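Local coordinates for protein SusD homolog (Bacteroides ovatus, PDB 4F53) that probably binds glycans, perhaps mucin O-glycans, at the outer membrane as a SusD/RagB-family lipoprotein with a TPR-like helical fold, at residues Trp25-Met39 / Ser179-Trp193. Residues are numbered along the deposited sequence; the frame is centred on the assembly and turned at random.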
loop_
_atom_site.group_PDB
_atom_site.type_symbol
_atom_site.label_atom_id
_atom_site.label_comp_id
_atom_site.label_asym_id
_atom_site.label_seq_id
_atom_site.Cartn_x
_atom_site.Cartn_y
_atom_site.Cartn_z
ATOM N N TRP A 25 17.088 -27.033 -10.386
ATOM C CA TRP A 25 15.710 -26.687 -10.007
ATOM C C TRP A 25 15.660 -26.212 -8.561
ATOM O O TRP A 25 14.901 -25.308 -8.235
ATOM C CB TRP A 25 14.741 -27.885 -10.213
ATOM C CG TRP A 25 13.625 -27.956 -9.201
ATOM C CD1 TRP A 25 13.534 -28.810 -8.141
ATOM C CD2 TRP A 25 12.518 -27.053 -9.084
ATOM N NE1 TRP A 25 12.425 -28.510 -7.383
ATOM C CE2 TRP A 25 11.788 -27.432 -7.935
ATOM C CE3 TRP A 25 12.091 -25.933 -9.818
ATOM C CZ2 TRP A 25 10.643 -26.752 -7.522
ATOM C CZ3 TRP A 25 10.958 -25.259 -9.405
ATOM C CH2 TRP A 25 10.249 -25.668 -8.271
ATOM N N TYR A 26 16.469 -26.836 -7.688
ATOM C CA TYR A 26 16.476 -26.482 -6.269
ATOM C C TYR A 26 16.810 -24.987 -6.076
ATOM O O TYR A 26 16.127 -24.310 -5.307
ATOM C CB TYR A 26 17.469 -27.368 -5.493
ATOM C CG TYR A 26 17.372 -27.210 -3.993
ATOM C CD1 TYR A 26 16.525 -28.019 -3.241
ATOM C CD2 TYR A 26 18.116 -26.240 -3.321
ATOM C CE1 TYR A 26 16.417 -27.868 -1.859
ATOM C CE2 TYR A 26 18.008 -26.071 -1.940
ATOM C CZ TYR A 26 17.170 -26.901 -1.211
ATOM O OH TYR A 26 17.075 -26.774 0.157
ATOM N N LEU A 27 17.844 -24.478 -6.795
ATOM C CA LEU A 27 18.283 -23.080 -6.721
ATOM C C LEU A 27 17.254 -22.139 -7.367
ATOM O O LEU A 27 16.952 -21.116 -6.769
ATOM C CB LEU A 27 19.681 -22.896 -7.358
ATOM C CG LEU A 27 20.256 -21.462 -7.466
ATOM C CD1 LEU A 27 20.332 -20.754 -6.104
ATOM C CD2 LEU A 27 21.608 -21.469 -8.115
ATOM N N VAL A 28 16.720 -22.489 -8.559
ATOM C CA VAL A 28 15.725 -21.710 -9.318
ATOM C C VAL A 28 14.456 -21.471 -8.445
ATOM O O VAL A 28 13.988 -20.333 -8.345
ATOM C CB VAL A 28 15.400 -22.401 -10.674
ATOM C CG1 VAL A 28 14.105 -21.877 -11.302
ATOM C CG2 VAL A 28 16.565 -22.260 -11.647
ATOM N N ARG A 29 13.955 -22.534 -7.782
ATOM C CA ARG A 29 12.815 -22.538 -6.860
ATOM C C ARG A 29 13.086 -21.593 -5.691
ATOM O O ARG A 29 12.213 -20.829 -5.291
ATOM C CB ARG A 29 12.584 -23.969 -6.353
ATOM C CG ARG A 29 11.710 -24.107 -5.106
ATOM C CD ARG A 29 12.127 -25.315 -4.296
ATOM N NE ARG A 29 11.570 -25.274 -2.945
ATOM C CZ ARG A 29 11.648 -26.272 -2.070
ATOM N NH1 ARG A 29 12.262 -27.405 -2.397
ATOM N NH2 ARG A 29 11.102 -26.151 -0.867
ATOM N N SER A 30 14.301 -21.664 -5.149
ATOM C CA SER A 30 14.769 -20.840 -4.046
ATOM C C SER A 30 14.778 -19.336 -4.435
ATOM O O SER A 30 14.280 -18.512 -3.672
ATOM C CB SER A 30 16.156 -21.311 -3.614
ATOM O OG SER A 30 16.608 -20.594 -2.478
ATOM N N LEU A 31 15.300 -19.001 -5.635
ATOM C CA LEU A 31 15.395 -17.635 -6.160
ATOM C C LEU A 31 14.015 -17.069 -6.434
ATOM O O LEU A 31 13.753 -15.938 -6.030
ATOM C CB LEU A 31 16.275 -17.580 -7.431
ATOM C CG LEU A 31 17.745 -18.042 -7.269
ATOM C CD1 LEU A 31 18.411 -18.257 -8.604
ATOM C CD2 LEU A 31 18.554 -17.084 -6.425
ATOM N N ALA A 32 13.126 -17.858 -7.087
ATOM C CA ALA A 32 11.734 -17.486 -7.399
ATOM C C ALA A 32 10.969 -17.133 -6.110
ATOM O O ALA A 32 10.233 -16.143 -6.068
ATOM C CB ALA A 32 11.032 -18.625 -8.138
ATOM N N LEU A 33 11.188 -17.928 -5.049
ATOM C CA LEU A 33 10.567 -17.738 -3.752
ATOM C C LEU A 33 11.004 -16.424 -3.092
ATOM O O LEU A 33 10.153 -15.771 -2.493
ATOM C CB LEU A 33 10.870 -18.928 -2.816
ATOM C CG LEU A 33 9.971 -20.154 -2.932
ATOM C CD1 LEU A 33 10.459 -21.245 -1.998
ATOM C CD2 LEU A 33 8.498 -19.809 -2.642
ATOM N N ASN A 34 12.304 -16.045 -3.179
ATOM C CA ASN A 34 12.798 -14.811 -2.575
ATOM C C ASN A 34 12.214 -13.590 -3.357
ATOM O O ASN A 34 11.826 -12.595 -2.751
ATOM C CB ASN A 34 14.354 -14.813 -2.540
ATOM C CG ASN A 34 15.040 -16.027 -1.888
ATOM O OD1 ASN A 34 14.443 -16.837 -1.155
ATOM N ND2 ASN A 34 16.344 -16.176 -2.134
ATOM N N LEU A 35 12.149 -13.692 -4.693
ATOM C CA LEU A 35 11.611 -12.619 -5.537
ATOM C C LEU A 35 10.141 -12.417 -5.235
ATOM O O LEU A 35 9.693 -11.272 -5.096
ATOM C CB LEU A 35 11.831 -12.901 -7.034
ATOM C CG LEU A 35 13.312 -13.067 -7.528
ATOM C CD1 LEU A 35 13.350 -13.216 -9.024
ATOM C CD2 LEU A 35 14.222 -11.885 -7.108
ATOM N N GLN A 36 9.398 -13.530 -5.059
ATOM C CA GLN A 36 7.961 -13.480 -4.739
ATOM C C GLN A 36 7.715 -12.769 -3.395
ATOM O O GLN A 36 6.787 -11.969 -3.264
ATOM C CB GLN A 36 7.392 -14.897 -4.703
ATOM C CG GLN A 36 5.900 -14.936 -4.536
ATOM C CD GLN A 36 5.373 -16.328 -4.409
ATOM O OE1 GLN A 36 5.550 -17.005 -3.390
ATOM N NE2 GLN A 36 4.703 -16.782 -5.448
ATOM N N ASP A 37 8.561 -13.056 -2.411
ATOM C CA ASP A 37 8.434 -12.512 -1.072
ATOM C C ASP A 37 8.516 -10.976 -1.030
ATOM O O ASP A 37 7.801 -10.353 -0.245
ATOM C CB ASP A 37 9.536 -13.121 -0.189
ATOM C CG ASP A 37 9.636 -12.503 1.200
ATOM O OD1 ASP A 37 8.593 -12.369 1.866
ATOM O OD2 ASP A 37 10.741 -12.092 1.581
ATOM N N LEU A 38 9.373 -10.377 -1.858
ATOM C CA LEU A 38 9.660 -8.936 -1.835
ATOM C C LEU A 38 8.501 -8.049 -2.311
ATOM O O LEU A 38 8.581 -6.820 -2.133
ATOM C CB LEU A 38 10.971 -8.613 -2.594
ATOM C CG LEU A 38 12.217 -9.167 -1.864
ATOM C CD1 LEU A 38 13.418 -9.272 -2.799
ATOM C CD2 LEU A 38 12.523 -8.381 -0.562
HETATM N N MSE A 39 7.397 -8.641 -2.822
HETATM C CA MSE A 39 6.215 -7.830 -3.187
HETATM C C MSE A 39 5.571 -7.196 -1.939
HETATM O O MSE A 39 4.986 -6.117 -2.006
HETATM C CB MSE A 39 5.166 -8.694 -3.920
HETATM C CG MSE A 39 5.714 -9.295 -5.227
HETATM SE SE MSE A 39 4.264 -9.915 -6.366
HETATM C CE MSE A 39 3.844 -11.475 -5.459
ATOM N N SER A 179 5.500 -26.180 -10.184
ATOM C CA SER A 179 5.796 -26.726 -8.860
ATOM C C SER A 179 5.311 -25.811 -7.746
ATOM O O SER A 179 5.698 -24.642 -7.672
ATOM C CB SER A 179 7.284 -27.006 -8.717
ATOM O OG SER A 179 7.557 -27.694 -7.505
ATOM N N SER A 180 4.438 -26.362 -6.885
ATOM C CA SER A 180 3.818 -25.658 -5.769
ATOM C C SER A 180 4.845 -25.178 -4.724
ATOM O O SER A 180 4.581 -24.189 -4.031
ATOM C CB SER A 180 2.767 -26.540 -5.109
ATOM O OG SER A 180 3.369 -27.662 -4.492
ATOM N N SER A 181 6.018 -25.833 -4.642
ATOM C CA SER A 181 7.064 -25.444 -3.704
ATOM C C SER A 181 7.733 -24.106 -4.091
ATOM O O SER A 181 8.371 -23.503 -3.222
ATOM C CB SER A 181 8.119 -26.543 -3.570
ATOM O OG SER A 181 8.792 -26.758 -4.801
ATOM N N ALA A 182 7.607 -23.651 -5.377
ATOM C CA ALA A 182 8.174 -22.376 -5.856
ATOM C C ALA A 182 7.165 -21.224 -5.704
ATOM O O ALA A 182 7.491 -20.087 -6.049
ATOM C CB ALA A 182 8.586 -22.503 -7.317
ATOM N N ASP A 183 5.944 -21.507 -5.198
ATOM C CA ASP A 183 4.893 -20.493 -5.112
ATOM C C ASP A 183 4.093 -20.615 -3.823
ATOM O O ASP A 183 3.260 -21.507 -3.688
ATOM C CB ASP A 183 3.981 -20.628 -6.349
ATOM C CG ASP A 183 2.778 -19.701 -6.445
ATOM O OD1 ASP A 183 2.721 -18.703 -5.675
ATOM O OD2 ASP A 183 1.913 -19.951 -7.307
ATOM N N ARG A 184 4.303 -19.680 -2.901
ATOM C CA ARG A 184 3.601 -19.674 -1.616
ATOM C C ARG A 184 2.371 -18.768 -1.658
ATOM O O ARG A 184 1.797 -18.458 -0.612
ATOM C CB ARG A 184 4.555 -19.253 -0.478
ATOM C CG ARG A 184 5.762 -20.167 -0.338
ATOM C CD ARG A 184 6.685 -19.756 0.814
ATOM N NE ARG A 184 6.093 -20.060 2.121
ATOM C CZ ARG A 184 6.082 -21.266 2.683
ATOM N NH1 ARG A 184 6.639 -22.300 2.065
ATOM N NH2 ARG A 184 5.493 -21.453 3.850
ATOM N N ILE A 185 1.939 -18.377 -2.861
ATOM C CA ILE A 185 0.757 -17.549 -3.031
ATOM C C ILE A 185 -0.367 -18.354 -3.693
ATOM O O ILE A 185 -1.473 -18.390 -3.153
ATOM C CB ILE A 185 1.071 -16.217 -3.802
ATOM C CG1 ILE A 185 1.997 -15.301 -2.944
ATOM C CG2 ILE A 185 -0.237 -15.482 -4.205
ATOM C CD1 ILE A 185 2.443 -14.042 -3.577
ATOM N N TYR A 186 -0.112 -18.948 -4.869
ATOM C CA TYR A 186 -1.129 -19.682 -5.630
ATOM C C TYR A 186 -0.799 -21.159 -5.823
ATOM O O TYR A 186 -1.556 -21.872 -6.503
ATOM C CB TYR A 186 -1.362 -19.031 -6.995
ATOM C CG TYR A 186 -1.980 -17.655 -6.921
ATOM C CD1 TYR A 186 -3.186 -17.442 -6.247
ATOM C CD2 TYR A 186 -1.434 -16.590 -7.626
ATOM C CE1 TYR A 186 -3.801 -16.186 -6.239
ATOM C CE2 TYR A 186 -2.016 -15.320 -7.592
ATOM C CZ TYR A 186 -3.214 -15.133 -6.923
ATOM O OH TYR A 186 -3.800 -13.906 -6.935
ATOM N N ASN A 187 0.306 -21.622 -5.206
ATOM C CA ASN A 187 0.769 -23.012 -5.219
ATOM C C ASN A 187 0.914 -23.587 -6.631
ATOM O O ASN A 187 0.524 -24.726 -6.873
ATOM C CB ASN A 187 -0.161 -23.906 -4.368
ATOM C CG ASN A 187 -0.395 -23.366 -2.982
ATOM O OD1 ASN A 187 -1.522 -22.993 -2.626
ATOM N ND2 ASN A 187 0.673 -23.261 -2.195
ATOM N N GLY A 188 1.513 -22.808 -7.530
ATOM C CA GLY A 188 1.771 -23.233 -8.900
ATOM C C GLY A 188 0.591 -23.149 -9.850
ATOM O O GLY A 188 0.712 -23.604 -10.983
ATOM N N ASN A 189 -0.554 -22.556 -9.419
ATOM C CA ASN A 189 -1.720 -22.405 -10.284
ATOM C C ASN A 189 -1.514 -21.195 -11.228
ATOM O O ASN A 189 -1.787 -20.058 -10.849
ATOM C CB ASN A 189 -2.994 -22.269 -9.442
ATOM C CG ASN A 189 -4.299 -22.179 -10.209
ATOM O OD1 ASN A 189 -4.361 -22.334 -11.426
ATOM N ND2 ASN A 189 -5.385 -21.915 -9.497
ATOM N N THR A 190 -1.049 -21.467 -12.471
ATOM C CA THR A 190 -0.745 -20.462 -13.507
ATOM C C THR A 190 -1.955 -19.568 -13.845
ATOM O O THR A 190 -1.767 -18.371 -14.079
ATOM C CB THR A 190 -0.198 -21.146 -14.773
ATOM O OG1 THR A 190 0.827 -22.063 -14.383
ATOM C CG2 THR A 190 0.396 -20.163 -15.766
ATOM N N SER A 191 -3.173 -20.138 -13.875
ATOM C CA SER A 191 -4.398 -19.387 -14.213
ATOM C C SER A 191 -4.715 -18.322 -13.136
ATOM O O SER A 191 -5.264 -17.274 -13.454
ATOM C CB SER A 191 -5.577 -20.339 -14.405
ATOM O OG SER A 191 -5.993 -20.924 -13.183
ATOM N N ALA A 192 -4.345 -18.588 -11.878
ATOM C CA ALA A 192 -4.487 -17.634 -10.777
ATOM C C ALA A 192 -3.510 -16.440 -10.972
ATOM O O ALA A 192 -3.872 -15.308 -10.682
ATOM C CB ALA A 192 -4.241 -18.325 -9.449
ATOM N N TRP A 193 -2.313 -16.701 -11.535
ATOM C CA TRP A 193 -1.281 -15.708 -11.853
ATOM C C TRP A 193 -1.692 -14.859 -13.045
ATOM O O TRP A 193 -1.331 -13.687 -13.102
ATOM C CB TRP A 193 0.087 -16.390 -12.102
ATOM C CG TRP A 193 0.782 -16.719 -10.818
ATOM C CD1 TRP A 193 1.075 -17.963 -10.342
ATOM C CD2 TRP A 193 1.219 -15.788 -9.809
ATOM N NE1 TRP A 193 1.683 -17.868 -9.111
ATOM C CE2 TRP A 193 1.739 -16.548 -8.738
ATOM C CE3 TRP A 193 1.136 -14.383 -9.667
ATOM C CZ2 TRP A 193 2.225 -15.955 -7.569
ATOM C CZ3 TRP A 193 1.612 -13.798 -8.502
ATOM C CH2 TRP A 193 2.169 -14.576 -7.482
#
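A single carboxylate, that of Asp-183, gathers five donors, and Gln-36 reaches it from across the contact: Gln-36 NE2 lies 2.8 Å from Asp-183 OD1, approaching from above the carboxylate plane, with the amide turned 61° against it. The same amide also accepts. Arg-184 N meets Gln-36 OE1 at 3.0 Å, in the carbonyl plane and on a lone pair, with an N-H...O angle of 154°; with OE1 accepting and NE2 donating, the two bonds fix which way the amide is turned. The reach follows from an extended chain, CG standing anti to the backbone N (chi1 -174°). Asp-183 OD1 further takes the backbone N of Ile-185 and Tyr-186, an Asx turn and Asx motif, while Trp-193 NE1 (2.8 Å) and Gly-188 N bond Asp-183 OD2 from opposite faces of its plane. An alanine here would probably leave Gln-36 NE2 and the Trp-193 indole N-H without the carboxylate they both use, and the loop whose Ile-185, Tyr-186 and Gly-188 N-H groups it ties together less firmly held. In this TPR-like, largely helical fold, the contact lays helix 25-37 against the loop leading into helix 190-207; Trp-193 also packs on Leu-118 of helix 110-131. Beyond the amide, Met-39 CE presses on Ile-185 CD1 at 3.5 Å, tight for two carbons, and sits near the plane of the Trp-193 ring, at its edge. Toward the start of the helix, Leu-33 CD2 touches Arg-184 CG at 3.6 Å; the guanidinium beyond bonds the carbonyls of Lys-244 and Val-245.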